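Local coordinates for sulfoquinovosidase (Escherichia coli, PDB 5OHT), which hydrolyses sulfoquinovosyl diacylglycerides and simple sulfoquinovosides to release sulfoquinovose, which the bacterium degrades for carbon and sulfur, at residues Y508-E513 with E538-G543; L628-D633 with G647-N652. All coordinates share one frame; numbering follows the deposited sequence.

Overall arrangement
Contact 1 lies in the family 31 TIM-barrel domain and is buried beside the active site; contact 2, only partly buried, lies in the C-terminal domain, away from the catalytic residues. Their centres are about 36 Å apart and their nearest atoms about 25 Å, so the two do not touch and share no element. In contact 1 two irregular loops are joined through side chains: an asparagine amide bonds to backbone groups, and a tyrosine lies between that loop and the bound ligand. In contact 2 the polar work falls to the backbone of an antiparallel strand pair, whose leucine and valine side chains meet on one face.

Contact 1 of 2, residues Y508-E513 with E538-G543; sequences YTTLFE and EGNRPG. With 9VH ([(3~{S},4~{R},5~{R})-4,5-bis(oxidanyl)piperidin-3-yl]methanesulfonic acid), chain D.
The ring of Y508 overlaps the side chain of N540 on one face and the bound dihydroxypiperidine methanesulfonate on the other, where C5 of the ligand stands off toward the rim. These are loops of the family 31 TIM barrel, after strands 501-505 and 535-536, and they border the active site: Y508 also meets H537 and the presumed proton donor D472. Ring and amide planes are 48° apart, and N540 CB reaches Y508 OH at 3.4 Å. N540 CG sits between its backbone N and carbonyl carbon (chi1 57°), which turns the amide to both backbone groups of T510. OD1 accepts T510 N at 2.8 Å through an in-plane lone pair, while ND2 donates to T510 O at 3.0 Å and, beyond the two loops, to F298 O. The T510 hydroxyl donates to Y508 O at 2.9 Å and is also bonded to N545, tying the loop at 508-510 to the loop after strand 535-536. G539 packs against the first loop, its CA 3.5 Å from Y508 O. R541 extends alongside T510 O; its guanidinium is held by the carbonyls of F298 and S297, and L511 CD2 sits over one of its faces, 3.7 Å from NH2.

Contact 2 of 2, residues L628-D633 with G647-N652; sequences LYLPED and GEVTVN
Turned by a chi1 of 57°, with CG flanked by both its N and its carbonyl, L628 brings its branch to V649, where CG lies 4.0 Å from V649 CG2. L630 turns CG beside its own N instead (chi1 -60°) and crosses the valine at about a right angle, placing CD1 3.9 Å from the same V649 CG2. One methyl is thus shared by two leucines. V651 joins this side more loosely through its CG2, which meets L628 CD2. F644 covers L630, V649 and V651, while L614 and F661, from strands 613-615 and 660-663, pack on both leucines. All three aromatic and aliphatic partners belong to the six-stranded sheet, so this apolar face looks into the interior of the C-terminal domain.

The segments form an antiparallel pair of strands, a two-stranded ribbon made by 625-630 and 647-652 and packed against that sheet, with L628-V649 and L630-G647 as hydrogen-bonded pairs and Y629-E648 as the non-hydrogen-bonded pair between them. L628 N bonds to V649 O at 2.9 Å, and V649 N returns a bond to L628 O. At the other end G647 N to L630 O measures 2.8 Å, and L630 N bonds back to G647 O. G647 is extended at positive phi.

Y629 and E648 occupy the reverse face. The tyrosine ring lies obliquely along the second strand, its CD1 3.9 Å from G647 C; its hydroxyl is hydrogen-bonded to D597 and its ring meets H599 edge-to-face. E648, whose chain bends at chi2, lies alongside the first strand with CG 3.9 Å from L628 O, and its own CA makes a CA-H...O contact to that carbonyl at 3.5 Å.

Contact 1 of 2, residues Y508-E513 with E538-G543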
# COMPACT_ATOMS: atom_id res chain seq x y z
N TYR A 508 -11.40 -1.06 -11.21
CA TYR A 508 -12.30 -2.06 -10.64
C TYR A 508 -13.76 -1.65 -10.43
O TYR A 508 -14.70 -2.31 -10.96
CB TYR A 508 -11.74 -2.55 -9.31
CG TYR A 508 -12.64 -3.59 -8.65
CD1 TYR A 508 -12.72 -4.88 -9.17
CD2 TYR A 508 -13.46 -3.25 -7.54
CE1 TYR A 508 -13.59 -5.80 -8.60
CE2 TYR A 508 -14.30 -4.21 -6.95
CZ TYR A 508 -14.37 -5.45 -7.51
OH TYR A 508 -15.20 -6.39 -6.93
N THR A 509 -13.97 -0.59 -9.65
CA THR A 509 -15.30 -0.27 -9.08
C THR A 509 -16.28 0.27 -10.13
O THR A 509 -16.05 1.33 -10.71
CB THR A 509 -15.19 0.71 -7.92
OG1 THR A 509 -14.20 0.26 -6.94
CG2 THR A 509 -16.62 0.83 -7.25
N THR A 510 -17.36 -0.47 -10.34
CA THR A 510 -18.30 -0.25 -11.45
C THR A 510 -19.71 -0.09 -10.77
O THR A 510 -20.31 -1.09 -10.30
CB THR A 510 -18.27 -1.49 -12.35
OG1 THR A 510 -16.93 -1.85 -12.73
CG2 THR A 510 -19.07 -1.27 -13.63
N LEU A 511 -20.15 1.15 -10.66
CA LEU A 511 -21.33 1.58 -9.88
C LEU A 511 -21.88 2.86 -10.44
O LEU A 511 -21.17 3.68 -11.06
CB LEU A 511 -20.94 1.87 -8.41
CG LEU A 511 -20.61 0.73 -7.52
CD1 LEU A 511 -20.12 1.31 -6.17
CD2 LEU A 511 -21.79 -0.25 -7.36
N PHE A 512 -23.19 3.09 -10.17
CA PHE A 512 -23.87 4.34 -10.58
C PHE A 512 -23.78 4.48 -12.12
O PHE A 512 -24.05 3.48 -12.78
CB PHE A 512 -23.35 5.54 -9.78
CG PHE A 512 -23.22 5.26 -8.29
CD1 PHE A 512 -24.27 4.70 -7.58
CD2 PHE A 512 -22.01 5.50 -7.61
CE1 PHE A 512 -24.17 4.42 -6.23
CE2 PHE A 512 -21.90 5.18 -6.25
CZ PHE A 512 -22.98 4.65 -5.57
N GLU A 513 -23.42 5.61 -12.68
CA GLU A 513 -23.18 5.71 -14.11
C GLU A 513 -21.73 5.35 -14.53
O GLU A 513 -21.39 5.55 -15.70
CB GLU A 513 -23.50 7.13 -14.66
CG GLU A 513 -24.93 7.62 -14.38
CD GLU A 513 -26.02 6.54 -14.53
OE1 GLU A 513 -26.29 6.11 -15.69
OE2 GLU A 513 -26.60 6.12 -13.50
N GLU A 538 -11.60 -7.94 -14.68
CA GLU A 538 -12.95 -7.72 -15.29
C GLU A 538 -13.79 -6.61 -14.64
O GLU A 538 -14.62 -5.95 -15.33
CB GLU A 538 -13.76 -9.05 -15.28
CG GLU A 538 -13.17 -10.10 -16.22
CD GLU A 538 -14.06 -11.39 -16.34
OE1 GLU A 538 -14.94 -11.60 -15.48
OE2 GLU A 538 -13.82 -12.20 -17.31
N GLY A 539 -13.55 -6.33 -13.34
CA GLY A 539 -14.36 -5.44 -12.54
C GLY A 539 -15.48 -6.22 -11.83
O GLY A 539 -15.65 -7.43 -12.07
N ASN A 540 -16.26 -5.53 -10.98
CA ASN A 540 -17.35 -6.19 -10.19
C ASN A 540 -18.58 -6.50 -11.07
O ASN A 540 -19.35 -7.41 -10.72
CB ASN A 540 -17.76 -5.38 -8.92
CG ASN A 540 -18.20 -3.99 -9.21
OD1 ASN A 540 -17.39 -3.15 -9.66
ND2 ASN A 540 -19.52 -3.69 -8.94
N ARG A 541 -18.72 -5.78 -12.20
CA ARG A 541 -19.84 -5.97 -13.21
C ARG A 541 -19.25 -6.16 -14.58
O ARG A 541 -19.12 -5.20 -15.36
CB ARG A 541 -20.82 -4.80 -13.17
CG ARG A 541 -21.58 -4.75 -11.84
CD ARG A 541 -22.41 -3.50 -11.70
NE ARG A 541 -23.07 -3.47 -10.40
CZ ARG A 541 -23.86 -2.47 -9.96
NH1 ARG A 541 -24.06 -1.43 -10.70
NH2 ARG A 541 -24.40 -2.52 -8.73
N PRO A 542 -18.77 -7.37 -14.86
CA PRO A 542 -17.92 -7.56 -16.06
C PRO A 542 -18.60 -7.17 -17.42
O PRO A 542 -17.95 -6.57 -18.32
CB PRO A 542 -17.61 -9.03 -16.02
CG PRO A 542 -17.69 -9.42 -14.56
CD PRO A 542 -18.84 -8.59 -14.04
N GLY A 543 -19.91 -7.44 -17.49
CA GLY A 543 -20.71 -7.07 -18.68
C GLY A 543 -20.87 -5.60 -18.91
O GLY A 543 -21.20 -5.23 -20.00
O1 9VH D . -15.97 -9.48 -4.62
S1 9VH D . -14.99 -10.16 -3.84
O2 9VH D . -15.09 -11.55 -3.59
O3 9VH D . -14.92 -9.54 -2.47
C1 9VH D . -13.37 -9.93 -4.55
C2 9VH D . -12.98 -8.49 -4.94
C3 9VH D . -12.86 -7.56 -3.74
N1 9VH D . -11.53 -7.10 -3.32
C4 9VH D . -10.77 -6.48 -4.42
C5 9VH D . -11.16 -6.96 -5.82
O4 9VH D . -10.05 -6.90 -6.70
C6 9VH D . -11.72 -8.38 -5.82
O5 9VH D . -12.06 -8.72 -7.17
O HOH W 1 -25.32 1.09 -8.76

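Contact 2 of 2, residues L628-D633 with G647-N652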
# COMPACT_ATOMS: atom_id res chain seq x y z
N LEU A 628 4.43 18.03 -18.93
CA LEU A 628 5.14 17.43 -17.78
C LEU A 628 6.42 18.21 -17.50
O LEU A 628 6.72 19.18 -18.21
CB LEU A 628 5.45 15.94 -18.04
CG LEU A 628 6.28 15.70 -19.32
CD1 LEU A 628 7.54 15.04 -18.91
CD2 LEU A 628 5.56 15.03 -20.46
N TYR A 629 7.13 17.80 -16.45
CA TYR A 629 8.38 18.45 -16.06
C TYR A 629 9.56 17.51 -16.19
O TYR A 629 9.53 16.35 -15.72
CB TYR A 629 8.29 18.97 -14.63
CG TYR A 629 9.55 19.62 -14.16
CD1 TYR A 629 9.88 20.94 -14.56
CD2 TYR A 629 10.42 18.94 -13.32
CE1 TYR A 629 11.08 21.55 -14.12
CE2 TYR A 629 11.61 19.53 -12.88
CZ TYR A 629 11.94 20.84 -13.31
OH TYR A 629 13.09 21.36 -12.86
N LEU A 630 10.64 17.97 -16.86
CA LEU A 630 11.92 17.25 -16.92
C LEU A 630 12.93 17.94 -16.03
O LEU A 630 13.14 19.12 -16.17
CB LEU A 630 12.43 17.13 -18.35
CG LEU A 630 11.56 16.41 -19.36
CD1 LEU A 630 12.09 16.50 -20.78
CD2 LEU A 630 11.45 14.94 -19.02
N PRO A 631 13.58 17.19 -15.12
CA PRO A 631 14.71 17.77 -14.42
C PRO A 631 15.88 17.84 -15.37
O PRO A 631 15.83 17.30 -16.47
CB PRO A 631 14.97 16.76 -13.31
CG PRO A 631 14.56 15.44 -13.90
CD PRO A 631 13.48 15.73 -14.88
N GLU A 632 16.93 18.55 -14.95
CA GLU A 632 18.05 18.87 -15.81
C GLU A 632 18.93 17.67 -16.11
O GLU A 632 19.61 17.15 -15.21
CB GLU A 632 18.92 20.01 -15.18
CG GLU A 632 20.03 20.49 -16.12
CD GLU A 632 19.46 20.95 -17.47
OE1 GLU A 632 18.76 21.94 -17.48
OE2 GLU A 632 19.69 20.28 -18.48
N ASP A 633 18.89 17.19 -17.34
CA ASP A 633 19.67 16.04 -17.78
C ASP A 633 19.54 15.99 -19.32
O ASP A 633 18.75 16.76 -19.89
CB ASP A 633 19.12 14.73 -17.18
CG ASP A 633 20.23 13.66 -16.94
OD1 ASP A 633 21.15 13.57 -17.74
OD2 ASP A 633 20.22 12.95 -15.90
N GLY A 647 13.19 21.28 -17.98
CA GLY A 647 12.16 22.29 -18.13
C GLY A 647 10.78 21.69 -18.26
O GLY A 647 10.59 20.46 -18.36
N GLU A 648 9.80 22.57 -18.28
CA GLU A 648 8.44 22.21 -18.60
C GLU A 648 8.38 21.87 -20.08
O GLU A 648 8.89 22.63 -20.91
CB GLU A 648 7.53 23.38 -18.30
CG GLU A 648 6.09 23.00 -18.36
CD GLU A 648 5.43 23.07 -17.02
OE1 GLU A 648 5.90 22.42 -16.02
OE2 GLU A 648 4.39 23.79 -17.04
N VAL A 649 7.74 20.75 -20.44
CA VAL A 649 7.63 20.37 -21.84
C VAL A 649 6.25 19.83 -22.17
O VAL A 649 5.55 19.31 -21.25
CB VAL A 649 8.75 19.39 -22.27
CG1 VAL A 649 10.17 19.90 -21.94
CG2 VAL A 649 8.58 18.00 -21.67
N THR A 650 5.87 19.92 -23.45
CA THR A 650 4.64 19.31 -23.95
C THR A 650 5.00 18.36 -25.11
O THR A 650 5.81 18.73 -26.00
CB THR A 650 3.61 20.37 -24.38
OG1 THR A 650 3.23 21.15 -23.24
CG2 THR A 650 2.32 19.72 -24.91
N VAL A 651 4.45 17.12 -25.11
CA VAL A 651 4.68 16.16 -26.18
C VAL A 651 3.34 15.60 -26.71
O VAL A 651 2.32 15.56 -25.98
CB VAL A 651 5.60 14.98 -25.79
CG1 VAL A 651 7.05 15.42 -25.64
CG2 VAL A 651 5.08 14.22 -24.56
N ASN A 652 3.34 15.25 -27.98
CA ASN A 652 2.23 14.47 -28.58
C ASN A 652 2.08 13.13 -27.82
O ASN A 652 3.08 12.50 -27.52
CB ASN A 652 2.54 14.15 -30.04
CG ASN A 652 2.54 15.39 -30.93
OD1 ASN A 652 1.75 16.34 -30.70
ND2 ASN A 652 3.38 15.38 -31.96